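Local coordinates for protein acetyltransferase (Escherichia coli, PDB 7BYY) that acetylates aminoacyl-tRNAs, probably with acetyl-CoA as donor, and acts as the toxin of a toxin-antitoxin system, at residues A[138-143]-A[148-153]; A[28-33]-A[39-44]. The protein carries 1 engineered substitution. All coordinates share one frame; numbering follows the deposited sequence.

In the fold
From the N terminus, interaction 2 comes first. The chain leaves strand 13-17, passes through the loop holding 28-33 and enters helix 35-50, whose segment 39-44 folds back on that loop. Strands 55-61, 67-79 and 94-105 and helix 114-132 follow before interaction 1, where strand 137-142 turns through a short connection into helix 147-151. The two contacts are in series, each closing a small loop of its own, with neither nesting nor crossing. The centres of interaction 1 and interaction 2 lie about 21 Å apart. Interaction 2 ties the early loop to its helix over strand 67-79, while interaction 1 joins a strand of the GNAT sheet to the helix that follows it.

Interaction 1 (A[138-143]-A[148-153]); sequences VYLDAD and NFYARL
The backbone bond from Arg-152 N to Asn-148 O, 2.8 Å long, closes the helical turn from which Tyr-150 reaches Leu-140 and Ala-142 of the strand. Those two residues alternate with Asp-141, so both direct their CB toward the helix, and backbone hydrogen bonds to Met-170 and Val-168 of the neighbouring antiparallel strand fix their positions. Leu-140 provides the main touch. Its CD2 lies over one face of the Tyr-150 ring, 3.8 Å from the centroid and 20° off the ring normal, which makes a CH-pi contact. The methyl is displaced toward the CD1 side of the ring, while the other branch, CD1, comes within 4.0 Å of Tyr-150 CD2. With chi1 at 57°, CG of Leu-140 sits between the backbone N and the carbonyl carbon, a less roomy choice that brings both methyls to the ring. Ala-142 CB meets Tyr-150 CD2 obliquely at 3.9 Å; a single methyl suits a place where the ring already lies close to the strand. Phe-149, the preceding helix residue, sets its CD2 over the centre of the opposite face, so the tyrosine ring is held between leucine and phenylalanine. Leu-100 touches both Leu-140 and Tyr-150, and Met-170 packs on Leu-140 and Ala-142. The arrangement is the strand-to-helix turn of the GNAT fold that follows the strand parallel to 94-105. No hydrogen bond joins the two segments, so their adhesion to each other rests on dispersion, CH-pi attraction and the burial of apolar surface.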
# COMPACT_ATOMS: atom_id res chain seq x y z
N VAL A 138 3.80 -2.67 9.98
CA VAL A 138 3.48 -4.00 9.48
C VAL A 138 2.63 -4.72 10.51
O VAL A 138 2.99 -4.77 11.70
CB VAL A 138 4.75 -4.80 9.15
CG1 VAL A 138 4.40 -6.25 8.85
CG2 VAL A 138 5.48 -4.18 7.97
N TYR A 139 1.52 -5.28 10.06
CA TYR A 139 0.61 -6.04 10.90
C TYR A 139 0.66 -7.51 10.48
O TYR A 139 0.87 -7.83 9.31
CB TYR A 139 -0.82 -5.50 10.78
CG TYR A 139 -1.88 -6.34 11.45
CD1 TYR A 139 -2.56 -7.33 10.75
CD2 TYR A 139 -2.20 -6.15 12.78
CE1 TYR A 139 -3.53 -8.10 11.36
CE2 TYR A 139 -3.17 -6.91 13.40
CZ TYR A 139 -3.83 -7.89 12.68
OH TYR A 139 -4.80 -8.65 13.29
N LEU A 140 0.47 -8.40 11.45
CA LEU A 140 0.44 -9.83 11.16
C LEU A 140 -0.37 -10.55 12.23
O LEU A 140 -0.65 -10.01 13.30
CB LEU A 140 1.86 -10.41 11.06
CG LEU A 140 2.84 -10.28 12.23
CD1 LEU A 140 2.64 -11.39 13.26
CD2 LEU A 140 4.26 -10.32 11.70
N ASP A 141 -0.73 -11.78 11.91
CA ASP A 141 -1.46 -12.67 12.81
C ASP A 141 -0.59 -13.90 13.02
O ASP A 141 -0.56 -14.81 12.18
CB ASP A 141 -2.83 -13.02 12.24
CG ASP A 141 -3.89 -11.97 12.56
OD1 ASP A 141 -4.20 -11.79 13.76
OD2 ASP A 141 -4.40 -11.34 11.62
N ALA A 142 0.13 -13.94 14.14
CA ALA A 142 1.20 -14.91 14.35
C ALA A 142 0.66 -16.22 14.91
O ALA A 142 -0.06 -16.23 15.91
CB ALA A 142 2.26 -14.34 15.29
N ASP A 143 1.03 -17.32 14.27
CA ASP A 143 0.77 -18.64 14.83
C ASP A 143 1.53 -18.79 16.15
O ASP A 143 2.63 -18.25 16.29
CB ASP A 143 1.19 -19.73 13.84
CG ASP A 143 0.62 -21.09 14.18
OD1 ASP A 143 1.19 -21.77 15.07
OD2 ASP A 143 -0.40 -21.48 13.57
N ASN A 148 7.17 -15.93 19.34
CA ASN A 148 8.47 -15.53 19.87
C ASN A 148 9.40 -15.03 18.78
O ASN A 148 10.24 -14.16 19.04
CB ASN A 148 9.10 -16.70 20.63
CG ASN A 148 8.83 -16.65 22.12
OD1 ASN A 148 8.08 -17.47 22.65
ND2 ASN A 148 9.42 -15.67 22.80
N PHE A 149 9.26 -15.54 17.56
CA PHE A 149 10.11 -15.10 16.46
C PHE A 149 9.86 -13.63 16.14
O PHE A 149 10.78 -12.81 16.18
CB PHE A 149 9.88 -15.98 15.23
CG PHE A 149 10.55 -15.47 13.99
CD1 PHE A 149 11.92 -15.55 13.84
CD2 PHE A 149 9.80 -14.90 12.97
CE1 PHE A 149 12.54 -15.07 12.69
CE2 PHE A 149 10.41 -14.43 11.82
CZ PHE A 149 11.78 -14.51 11.68
N TYR A 150 8.61 -13.28 15.81
CA TYR A 150 8.31 -11.89 15.46
C TYR A 150 8.51 -10.97 16.66
O TYR A 150 8.95 -9.83 16.50
CB TYR A 150 6.88 -11.79 14.93
CG TYR A 150 6.61 -12.59 13.67
CD1 TYR A 150 7.17 -12.22 12.45
CD2 TYR A 150 5.81 -13.72 13.70
CE1 TYR A 150 6.93 -12.96 11.30
CE2 TYR A 150 5.56 -14.47 12.56
CZ TYR A 150 6.12 -14.09 11.36
OH TYR A 150 5.87 -14.83 10.23
N ALA A 151 8.21 -11.45 17.87
CA ALA A 151 8.46 -10.65 19.06
C ALA A 151 9.95 -10.41 19.25
O ALA A 151 10.35 -9.34 19.73
CB ALA A 151 7.88 -11.34 20.30
N ARG A 152 10.79 -11.37 18.87
CA ARG A 152 12.23 -11.22 19.01
C ARG A 152 12.82 -10.23 18.02
O ARG A 152 14.00 -9.90 18.14
CB ARG A 152 12.93 -12.57 18.88
CG ARG A 152 13.10 -13.30 20.20
CD ARG A 152 14.08 -14.45 20.10
NE ARG A 152 13.43 -15.67 19.62
CZ ARG A 152 13.49 -16.10 18.36
NH1 ARG A 152 14.17 -15.41 17.46
NH2 ARG A 152 12.87 -17.22 18.02
N LEU A 153 12.04 -9.76 17.05
CA LEU A 153 12.54 -8.84 16.04
C LEU A 153 11.71 -7.56 15.97
O LEU A 153 11.66 -6.90 14.93
CB LEU A 153 12.60 -9.52 14.67
CG LEU A 153 13.32 -10.87 14.68
CD1 LEU A 153 12.84 -11.75 13.55
CD2 LEU A 153 14.83 -10.69 14.61

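Interaction 2 (A[28-33]-A[39-44]); sequences KQFDCG and KFVRAS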
# COMPACT_ATOMS: atom_id res chain seq x y z
N LYS A 28 6.57 -27.45 -5.24
CA LYS A 28 5.37 -28.29 -5.34
C LYS A 28 5.09 -29.07 -4.07
O LYS A 28 3.97 -29.58 -3.91
CB LYS A 28 5.50 -29.27 -6.51
CG LYS A 28 5.13 -28.68 -7.86
CD LYS A 28 5.48 -29.62 -8.99
CE LYS A 28 4.79 -30.97 -8.84
NZ LYS A 28 5.16 -31.91 -9.93
N GLN A 29 6.07 -29.21 -3.18
CA GLN A 29 5.84 -29.84 -1.88
C GLN A 29 6.11 -28.88 -0.73
O GLN A 29 5.19 -28.58 0.04
CB GLN A 29 6.68 -31.12 -1.78
CG GLN A 29 6.72 -31.89 -3.10
CD GLN A 29 6.89 -33.38 -2.92
OE1 GLN A 29 6.03 -34.17 -3.32
NE2 GLN A 29 8.01 -33.78 -2.33
N PHE A 30 7.33 -28.35 -0.61
CA PHE A 30 7.64 -27.28 0.35
C PHE A 30 7.15 -27.60 1.76
O PHE A 30 6.22 -26.99 2.29
CB PHE A 30 7.08 -25.94 -0.13
CG PHE A 30 7.60 -24.76 0.63
CD1 PHE A 30 8.89 -24.30 0.42
CD2 PHE A 30 6.81 -24.12 1.56
CE1 PHE A 30 9.37 -23.22 1.13
CE2 PHE A 30 7.29 -23.04 2.27
CZ PHE A 30 8.57 -22.58 2.05
N ASP A 31 7.77 -28.61 2.36
CA ASP A 31 7.48 -28.94 3.75
C ASP A 31 8.12 -27.89 4.66
O ASP A 31 9.35 -27.83 4.78
CB ASP A 31 8.00 -30.34 4.09
CG ASP A 31 7.51 -30.82 5.44
OD1 ASP A 31 6.67 -30.14 6.05
OD2 ASP A 31 7.98 -31.89 5.89
N CYS A 32 7.29 -27.07 5.31
CA CYS A 32 7.78 -26.00 6.16
C CYS A 32 7.30 -26.08 7.61
O CYS A 32 7.70 -25.24 8.42
CB CYS A 32 7.40 -24.64 5.57
SG CYS A 32 5.80 -23.99 6.14
N GLY A 33 6.44 -27.04 7.95
CA GLY A 33 5.96 -27.21 9.30
C GLY A 33 4.60 -26.58 9.57
O GLY A 33 3.97 -26.92 10.57
N LYS A 39 0.02 -26.00 2.05
CA LYS A 39 -0.96 -26.15 0.98
C LYS A 39 -1.11 -24.89 0.14
O LYS A 39 -1.49 -24.98 -1.03
CB LYS A 39 -2.31 -26.57 1.56
CG LYS A 39 -3.20 -27.31 0.57
CD LYS A 39 -2.46 -28.48 -0.07
CE LYS A 39 -3.32 -29.20 -1.10
NZ LYS A 39 -4.33 -30.09 -0.47
N PHE A 40 -0.80 -23.71 0.71
CA PHE A 40 -0.91 -22.48 -0.06
C PHE A 40 0.16 -22.42 -1.15
O PHE A 40 -0.14 -22.13 -2.31
CB PHE A 40 -0.79 -21.26 0.86
CG PHE A 40 -0.74 -19.96 0.12
CD1 PHE A 40 0.48 -19.37 -0.19
CD2 PHE A 40 -1.90 -19.32 -0.28
CE1 PHE A 40 0.53 -18.17 -0.88
CE2 PHE A 40 -1.86 -18.12 -0.97
CZ PHE A 40 -0.64 -17.54 -1.26
N VAL A 41 1.41 -22.67 -0.78
CA VAL A 41 2.50 -22.59 -1.74
C VAL A 41 2.37 -23.67 -2.81
O VAL A 41 2.61 -23.42 -3.99
CB VAL A 41 3.86 -22.68 -1.01
CG1 VAL A 41 5.01 -22.52 -1.99
CG2 VAL A 41 3.94 -21.64 0.10
N ARG A 42 1.97 -24.88 -2.41
CA ARG A 42 1.90 -25.97 -3.37
C ARG A 42 0.84 -25.71 -4.43
O ARG A 42 1.11 -25.88 -5.63
CB ARG A 42 1.60 -27.29 -2.65
CG ARG A 42 2.68 -27.75 -1.71
CD ARG A 42 2.31 -29.10 -1.11
NE ARG A 42 2.67 -29.20 0.30
CZ ARG A 42 3.15 -30.30 0.86
NH1 ARG A 42 3.34 -31.39 0.13
NH2 ARG A 42 3.46 -30.31 2.15
N ALA A 43 -0.35 -25.27 -4.03
CA ALA A 43 -1.50 -25.24 -4.91
C ALA A 43 -1.99 -23.84 -5.27
O ALA A 43 -2.54 -23.66 -6.36
CB ALA A 43 -2.67 -26.01 -4.28
N SER A 44 -1.82 -22.85 -4.40
CA SER A 44 -2.48 -21.56 -4.58
C SER A 44 -1.54 -20.38 -4.76
O SER A 44 -2.01 -19.26 -4.96
CB SER A 44 -3.40 -21.27 -3.38
OG SER A 44 -3.82 -19.92 -3.38
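Arg-42 supplies much of this contact, with Phe-30 and Val-41 forming its apolar side. The arginine chain leaves helix 35-50 with CG beside its own backbone N (chi1 -65°), runs on straight through chi2 and bends at chi3, which lays it along the backbone of Lys-28 and Gln-29. Its CB is 3.5 Å from Lys-28 O, and the methylenes beyond follow the same strip of main chain. The guanidinium presents a face to the carbonyl of Gln-29, with Gln-29 C about 3.5 Å above its plane and offset toward the rim. The carbonyl oxygen lies over the face, not in line with an N-H, so no hydrogen bond is formed; the modelled closeness there is doubtful. Gln-29 adds CB at 3.9 Å from Arg-42 NH1.

Phe-30 and Val-41 pack beside this polar strip. Phe-30 directs its CB toward the helix, and with CG anti to the backbone N (chi1 -168°) the ring sets its CD2 obliquely against Val-41 CG2 at 4.1 Å. Leu-67 of strand 67-79 touches both side chains, and Ile-70 adds to Val-41, so a flat ring and a branched aliphatic group fill the seam between loop, helix and sheet. A long, flexible arginine suits the exposed margin, where its methylenes can pack while its charge stays near solvent.

Asp-31 OD1 is 5.1 Å from Arg-42 NH2, its other oxygen forming a salt bridge to Arg-107, and Asp-38 makes a weak, long ion pair with Arg-42. With two carboxylates so close together, the positive charges of Arg-42 and Arg-107 probably ease their mutual repulsion, while the joint itself is held mainly by packing.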